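Local coordinates for protein C2 toxin component I (Clostridium botulinum, PDB 2J3X) that acts as the enzymatic component of the binary C2 toxin, an ADP-ribosyltransferase that modifies actin, at residues I99-F104 with I163-V168; N138-K143 with S192-S197. The protein carries 2 engineered substitutions. All blocks are in the same frame, centred on the assembly; numbering follows the deposited sequence.

Contact 1: I99-F104 with I163-V168; sequences IGYVNF and IVKTRV. With SO4 (sulfate ion), chain P.
Lys165 lies across Ile99 and Tyr101, its neighbours on the adjoining antiparallel strand, and its contacts change along its length. CB comes obliquely to the Tyr101 ring, 4.0 Å from CD1 of Tyr101. CG is placed anti to the backbone N (chi1 -173°), where it also passes 3.7 Å from the carbonyl O of Gly100. The chain then runs fully extended, and CE rests on Ile99, 3.6 Å from CG2 of that residue. At the tip, NZ of Lys165 donates to a water 3.3 Å away, which in turn donates to OH of Tyr101. The lysine's stem thus packs while its ammonium is linked through one water to the Tyr101 hydroxyl, itself bonded to Asp153.

On the opposite face, which carries Val102, Val164 and Thr166, the contacts are made by methyl groups. CG2 of Val102 presses on CG1 of Val164 at 3.4 Å, closer than usual van der Waals contact. CG1 of Val102 meets CG2 of Thr166 at 3.5 Å, the two side chains crossing at about a right angle. Between these faces Gly100 and Thr166 exchange a pair of backbone bonds, Thr166 N reaching Gly100 O at 3.0 Å. Further along, Val102 N donates to Val164 O at 2.8 Å, but the return path from Val164 N to Val102 O is bridged by a water. There the strand gives way to an inverse gamma turn centred on Asn103, whose ND2 makes a weak hydrogen bond to a sulfate ion, probably from the crystallisation liquor.

The two strands are interior members of one mixed sheet: strand 147-150 continues it beyond 98-102, strand 206-216 beyond 162-168. Ile193 of strand 191-203 packs on Val102 and Val164, while Thr166 OG1 is tied to Gly213 O.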
loop_
_atom_site.group_PDB
_atom_site.type_symbol
_atom_site.label_atom_id
_atom_site.label_comp_id
_atom_site.label_asym_id
_atom_site.label_seq_id
_atom_site.Cartn_x
_atom_site.Cartn_y
_atom_site.Cartn_z
ATOM N N ILE A 99 -18.867 -11.117 8.666
ATOM C CA ILE A 99 -18.252 -10.324 9.733
ATOM C C ILE A 99 -17.092 -11.165 10.295
ATOM O O ILE A 99 -17.244 -12.359 10.546
ATOM C CB ILE A 99 -19.279 -10.064 10.830
ATOM C CG1 ILE A 99 -20.404 -9.156 10.255
ATOM C CG2 ILE A 99 -18.633 -9.408 12.069
ATOM C CD1 ILE A 99 -21.594 -9.136 11.122
ATOM N N GLY A 100 -15.956 -10.526 10.570
ATOM C CA GLY A 100 -14.871 -11.281 11.185
ATOM C C GLY A 100 -13.674 -10.352 11.376
ATOM O O GLY A 100 -13.832 -9.141 11.386
ATOM N N TYR A 101 -12.504 -10.932 11.571
ATOM C CA TYR A 101 -11.343 -10.186 12.050
ATOM C C TYR A 101 -10.299 -10.210 10.956
ATOM O O TYR A 101 -9.864 -11.311 10.525
ATOM C CB TYR A 101 -10.766 -10.868 13.262
ATOM C CG TYR A 101 -11.712 -10.974 14.417
ATOM C CD1 TYR A 101 -12.283 -9.821 14.977
ATOM C CD2 TYR A 101 -12.057 -12.240 14.949
ATOM C CE1 TYR A 101 -13.151 -9.926 16.110
ATOM C CE2 TYR A 101 -12.961 -12.345 16.066
ATOM C CZ TYR A 101 -13.487 -11.198 16.619
ATOM O OH TYR A 101 -14.361 -11.250 17.708
ATOM N N VAL A 102 -9.877 -9.038 10.497
ATOM C CA VAL A 102 -8.857 -9.033 9.445
ATOM C C VAL A 102 -7.432 -9.113 9.995
ATOM O O VAL A 102 -7.151 -8.671 11.102
ATOM C CB VAL A 102 -9.012 -7.816 8.470
ATOM C CG1 VAL A 102 -10.197 -8.036 7.524
ATOM C CG2 VAL A 102 -9.237 -6.500 9.213
ATOM N N ASN A 103 -6.527 -9.699 9.223
ATOM C CA ASN A 103 -5.164 -9.916 9.733
ATOM C C ASN A 103 -4.293 -8.650 9.615
ATOM O O ASN A 103 -3.456 -8.560 8.691
ATOM C CB ASN A 103 -4.543 -11.147 9.095
ATOM C CG ASN A 103 -4.474 -11.099 7.561
ATOM O OD1 ASN A 103 -5.316 -10.498 6.840
ATOM N ND2 ASN A 103 -3.484 -11.812 7.042
ATOM N N PHE A 104 -4.532 -7.652 10.484
ATOM C CA PHE A 104 -3.611 -6.475 10.617
ATOM C C PHE A 104 -2.976 -6.518 11.983
ATOM O O PHE A 104 -3.716 -6.596 12.993
ATOM C CB PHE A 104 -4.297 -5.116 10.477
ATOM C CG PHE A 104 -4.560 -4.719 9.085
ATOM C CD1 PHE A 104 -5.696 -5.206 8.397
ATOM C CD2 PHE A 104 -3.743 -3.780 8.472
ATOM C CE1 PHE A 104 -5.946 -4.811 7.089
ATOM C CE2 PHE A 104 -3.956 -3.427 7.155
ATOM C CZ PHE A 104 -5.055 -3.920 6.461
ATOM N N ILE A 163 -7.185 -5.897 17.709
ATOM C CA ILE A 163 -8.086 -6.799 16.951
ATOM C C ILE A 163 -8.793 -5.859 15.990
ATOM O O ILE A 163 -9.291 -4.843 16.408
ATOM C CB ILE A 163 -9.113 -7.510 17.872
ATOM C CG1 ILE A 163 -8.432 -8.508 18.830
ATOM C CG2 ILE A 163 -10.121 -8.324 17.055
ATOM C CD1 ILE A 163 -9.340 -8.817 19.991
ATOM N N VAL A 164 -8.812 -6.185 14.689
ATOM C CA VAL A 164 -9.506 -5.384 13.737
ATOM C C VAL A 164 -10.686 -6.138 13.175
ATOM O O VAL A 164 -10.494 -7.146 12.521
ATOM C CB VAL A 164 -8.519 -4.990 12.571
ATOM C CG1 VAL A 164 -9.201 -4.044 11.567
ATOM C CG2 VAL A 164 -7.255 -4.307 13.183
ATOM N N LYS A 165 -11.885 -5.652 13.470
ATOM C CA LYS A 165 -13.159 -6.327 13.069
ATOM C C LYS A 165 -13.764 -5.517 11.914
ATOM O O LYS A 165 -13.717 -4.279 11.938
ATOM C CB LYS A 165 -14.125 -6.315 14.261
ATOM C CG LYS A 165 -15.400 -7.103 14.046
ATOM C CD LYS A 165 -16.235 -7.123 15.344
ATOM C CE LYS A 165 -17.485 -7.878 15.145
ATOM N NZ LYS A 165 -18.183 -7.826 16.503
ATOM N N THR A 166 -14.247 -6.201 10.890
ATOM C CA THR A 166 -14.812 -5.537 9.743
ATOM C C THR A 166 -15.970 -6.363 9.192
ATOM O O THR A 166 -16.219 -7.464 9.637
ATOM C CB THR A 166 -13.750 -5.271 8.633
ATOM O OG1 THR A 166 -14.298 -4.356 7.670
ATOM C CG2 THR A 166 -13.352 -6.560 7.927
ATOM N N ARG A 167 -16.671 -5.800 8.233
ATOM C CA ARG A 167 -17.755 -6.481 7.496
ATOM C C ARG A 167 -17.392 -6.480 6.012
ATOM O O ARG A 167 -17.159 -5.410 5.420
ATOM C CB ARG A 167 -19.029 -5.679 7.750
ATOM C CG ARG A 167 -20.282 -6.118 6.979
ATOM C CD ARG A 167 -21.452 -5.351 7.562
ATOM N NE ARG A 167 -22.716 -5.984 7.190
ATOM C CZ ARG A 167 -23.689 -6.379 8.014
ATOM N NH1 ARG A 167 -23.619 -6.217 9.345
ATOM N NH2 ARG A 167 -24.760 -6.945 7.483
ATOM N N VAL A 168 -17.356 -7.654 5.391
ATOM C CA VAL A 168 -17.106 -7.756 3.978
ATOM C C VAL A 168 -18.467 -7.781 3.269
ATOM O O VAL A 168 -19.321 -8.612 3.607
ATOM C CB VAL A 168 -16.390 -9.074 3.646
ATOM C CG1 VAL A 168 -16.073 -9.145 2.131
ATOM C CG2 VAL A 168 -15.143 -9.227 4.541
HETATM S S SO4 P . 0.331 -14.337 6.668
HETATM O O1 SO4 P . -0.381 -15.615 6.546
HETATM O O2 SO4 P . 0.761 -13.809 5.362
HETATM O O3 SO4 P . -0.535 -13.330 7.290
HETATM O O4 SO4 P . 1.563 -14.597 7.424
HETATM O O HOH W 1 -16.091 -9.308 18.531
HETATM O O HOH W 2 -7.437 -8.604 13.824
#

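Contact 2: N138-K143 with S192-S197; sequences NQEYTK and SIIPES
Tyr141 and Ile193 form an antiparallel hydrogen-bonded pair at the margin of the amino-terminal sheet, where the short strand 141-143 and the loop before it line the long strand 191-203. Tyr141 N bonds to Ile193 O at 3.0 Å, and Ile193 N returns the bond to Tyr141 O. Two residues back, the ladder meets a proline. Pro195 has no N-H to offer, and the buried Gln139 O finds no hydrogen-bond partner; CD of Pro195 instead sits 3.1 Å from Gln139 O, with a CA-H...O contact from Ile194 beside it. Beyond it, a nearly straight bond (177°) runs from the loop residue, Asn138 N reaching Pro195 O at 2.8 Å.

The proline ring also fits against Tyr141. Its CD lies in the plane of the phenol at the ring edge, 3.9 Å from CE2 of Tyr141, and the two side chains cross at about a right angle. With Thr142 and Ser192 the contact becomes polar: their hydroxyls, OG1 and OG, are hydrogen-bonded at 2.8 Å. Alongside, Glu140 has CG anti to the backbone N (chi1 -175°), which brings that carbon to 3.4 Å from CB of Ser192. Its carboxylate lies against CG1 and CD1 of Ile194.

Polar atoms here also reach the second domain. Thr142 OG1 is bonded to Arg366, and Gln139 OE1, which accepts Glu140 N on an in-plane lone pair, also binds Arg368. The edge is thus joined to another sheet by side-chain bonds. Glu140 OE1 lies close to Glu218 OE2; at the pH of 3.0 of this crystal form, protonation of at least one of the two carboxyls would be consistent with that approach.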
loop_
_atom_site.group_PDB
_atom_site.type_symbol
_atom_site.label_atom_id
_atom_site.label_comp_id
_atom_site.label_asym_id
_atom_site.label_seq_id
_atom_site.Cartn_x
_atom_site.Cartn_y
_atom_site.Cartn_z
ATOM N N ASN A 138 -9.791 7.053 10.677
ATOM C CA ASN A 138 -9.899 7.645 9.357
ATOM C C ASN A 138 -8.576 7.693 8.543
ATOM O O ASN A 138 -8.471 8.413 7.540
ATOM C CB ASN A 138 -10.477 9.038 9.446
ATOM C CG ASN A 138 -11.371 9.336 8.294
ATOM O OD1 ASN A 138 -11.692 8.440 7.509
ATOM N ND2 ASN A 138 -11.767 10.595 8.142
ATOM N N GLN A 139 -7.553 6.977 9.004
ATOM C CA GLN A 139 -6.391 6.737 8.166
ATOM C C GLN A 139 -6.659 5.477 7.363
ATOM O O GLN A 139 -7.531 4.676 7.732
ATOM C CB GLN A 139 -5.126 6.537 9.038
ATOM C CG GLN A 139 -3.841 6.346 8.188
ATOM C CD GLN A 139 -3.612 7.501 7.250
ATOM O OE1 GLN A 139 -4.052 7.481 6.096
ATOM N NE2 GLN A 139 -2.971 8.557 7.762
ATOM N N GLU A 140 -5.963 5.290 6.244
ATOM C CA GLU A 140 -6.275 4.135 5.378
ATOM C C GLU A 140 -5.043 3.283 5.178
ATOM O O GLU A 140 -3.980 3.780 4.720
ATOM C CB GLU A 140 -6.798 4.643 4.042
ATOM C CG GLU A 140 -7.264 3.521 3.102
ATOM C CD GLU A 140 -8.036 4.073 1.918
ATOM O OE1 GLU A 140 -7.715 5.197 1.449
ATOM O OE2 GLU A 140 -8.958 3.380 1.444
ATOM N N TYR A 141 -5.157 2.010 5.540
ATOM C CA TYR A 141 -3.990 1.103 5.585
ATOM C C TYR A 141 -4.183 -0.057 4.636
ATOM O O TYR A 141 -5.046 -0.911 4.847
ATOM C CB TYR A 141 -3.851 0.542 6.996
ATOM C CG TYR A 141 -3.603 1.625 8.018
ATOM C CD1 TYR A 141 -2.327 2.173 8.206
ATOM C CD2 TYR A 141 -4.675 2.093 8.833
ATOM C CE1 TYR A 141 -2.118 3.176 9.177
ATOM C CE2 TYR A 141 -4.478 3.074 9.787
ATOM C CZ TYR A 141 -3.189 3.606 9.971
ATOM O OH TYR A 141 -2.990 4.585 10.932
ATOM N N THR A 142 -3.371 -0.124 3.580
ATOM C CA THR A 142 -3.580 -1.145 2.574
ATOM C C THR A 142 -2.915 -2.474 2.924
ATOM O O THR A 142 -1.723 -2.530 3.329
ATOM C CB THR A 142 -2.990 -0.619 1.221
ATOM O OG1 THR A 142 -3.535 0.684 0.989
ATOM C CG2 THR A 142 -3.288 -1.587 0.039
ATOM N N LYS A 143 -3.663 -3.572 2.723
ATOM C CA LYS A 143 -3.118 -4.903 2.794
ATOM C C LYS A 143 -2.716 -5.306 1.371
ATOM O O LYS A 143 -3.547 -5.598 0.534
ATOM C CB LYS A 143 -4.182 -5.874 3.353
ATOM C CG LYS A 143 -3.578 -7.287 3.622
ATOM C CD LYS A 143 -2.869 -7.353 4.987
ATOM C CE LYS A 143 -2.342 -8.765 5.247
ATOM N NZ LYS A 143 -1.639 -8.662 6.569
ATOM N N SER A 192 -7.910 -2.088 1.611
ATOM C CA SER A 192 -7.454 -1.310 2.744
ATOM C C SER A 192 -8.477 -1.371 3.864
ATOM O O SER A 192 -9.646 -1.701 3.626
ATOM C CB SER A 192 -7.276 0.162 2.369
ATOM O OG SER A 192 -6.226 0.267 1.401
ATOM N N ILE A 193 -8.004 -1.038 5.053
ATOM C CA ILE A 193 -8.907 -0.885 6.209
ATOM C C ILE A 193 -8.814 0.575 6.642
ATOM O O ILE A 193 -7.717 1.128 6.720
ATOM C CB ILE A 193 -8.503 -1.812 7.337
ATOM C CG1 ILE A 193 -8.935 -3.243 7.027
ATOM C CG2 ILE A 193 -9.304 -1.483 8.606
ATOM C CD1 ILE A 193 -10.531 -3.480 7.220
ATOM N N ILE A 194 -9.973 1.180 6.915
ATOM C CA ILE A 194 -10.077 2.508 7.498
ATOM C C ILE A 194 -10.672 2.360 8.922
ATOM O O ILE A 194 -11.867 2.055 9.077
ATOM C CB ILE A 194 -10.988 3.387 6.668
ATOM C CG1 ILE A 194 -10.464 3.522 5.232
ATOM C CG2 ILE A 194 -11.085 4.800 7.322
ATOM C CD1 ILE A 194 -11.442 4.283 4.303
ATOM N N PRO A 195 -9.835 2.509 9.954
ATOM C CA PRO A 195 -10.355 2.344 11.335
ATOM C C PRO A 195 -11.384 3.449 11.556
ATOM O O PRO A 195 -11.141 4.605 11.202
ATOM C CB PRO A 195 -9.099 2.621 12.194
ATOM C CG PRO A 195 -7.983 2.079 11.303
ATOM C CD PRO A 195 -8.360 2.732 9.954
ATOM N N GLU A 196 -12.546 3.066 12.089
ATOM C CA GLU A 196 -13.614 4.034 12.350
ATOM C C GLU A 196 -13.831 4.295 13.834
ATOM O O GLU A 196 -14.262 5.412 14.183
ATOM C CB GLU A 196 -14.915 3.559 11.694
ATOM C CG GLU A 196 -14.776 3.305 10.151
ATOM C CD GLU A 196 -14.690 4.551 9.289
ATOM O OE1 GLU A 196 -14.668 5.694 9.833
ATOM O OE2 GLU A 196 -14.638 4.392 8.029
ATOM N N SER A 197 -13.495 3.316 14.677
ATOM C CA SER A 197 -13.601 3.469 16.143
ATOM C C SER A 197 -12.670 2.482 16.811
ATOM O O SER A 197 -12.250 1.521 16.201
ATOM C CB SER A 197 -15.029 3.219 16.649
ATOM O OG SER A 197 -15.448 1.917 16.329
#

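In the fold
Contacts 1 and 2 belong to the same mixed sheet, with their centres about 11 Å apart and strand 206-216 between strands 162-168 and 191-203. They meet through the end of segment 99-104: CE1 of Phe104 packs 3.4 Å from CG1 of Ile193, and CZ of Phe104 lies 3.4 Å from Tyr141 O. Close by, Lys143 NZ probably bonds to Asn103 O at 2.8 Å and also forms a salt bridge with Glu108. A glycerol lies about 4 Å, and a sulfate about 5 Å, from the Lys143 side chain, both probably from the crystallisation liquor. Both contacts fall in the first of two ADP-ribosyltransferase-like regions; in relatives such as VIP2, catalysis resides in the second.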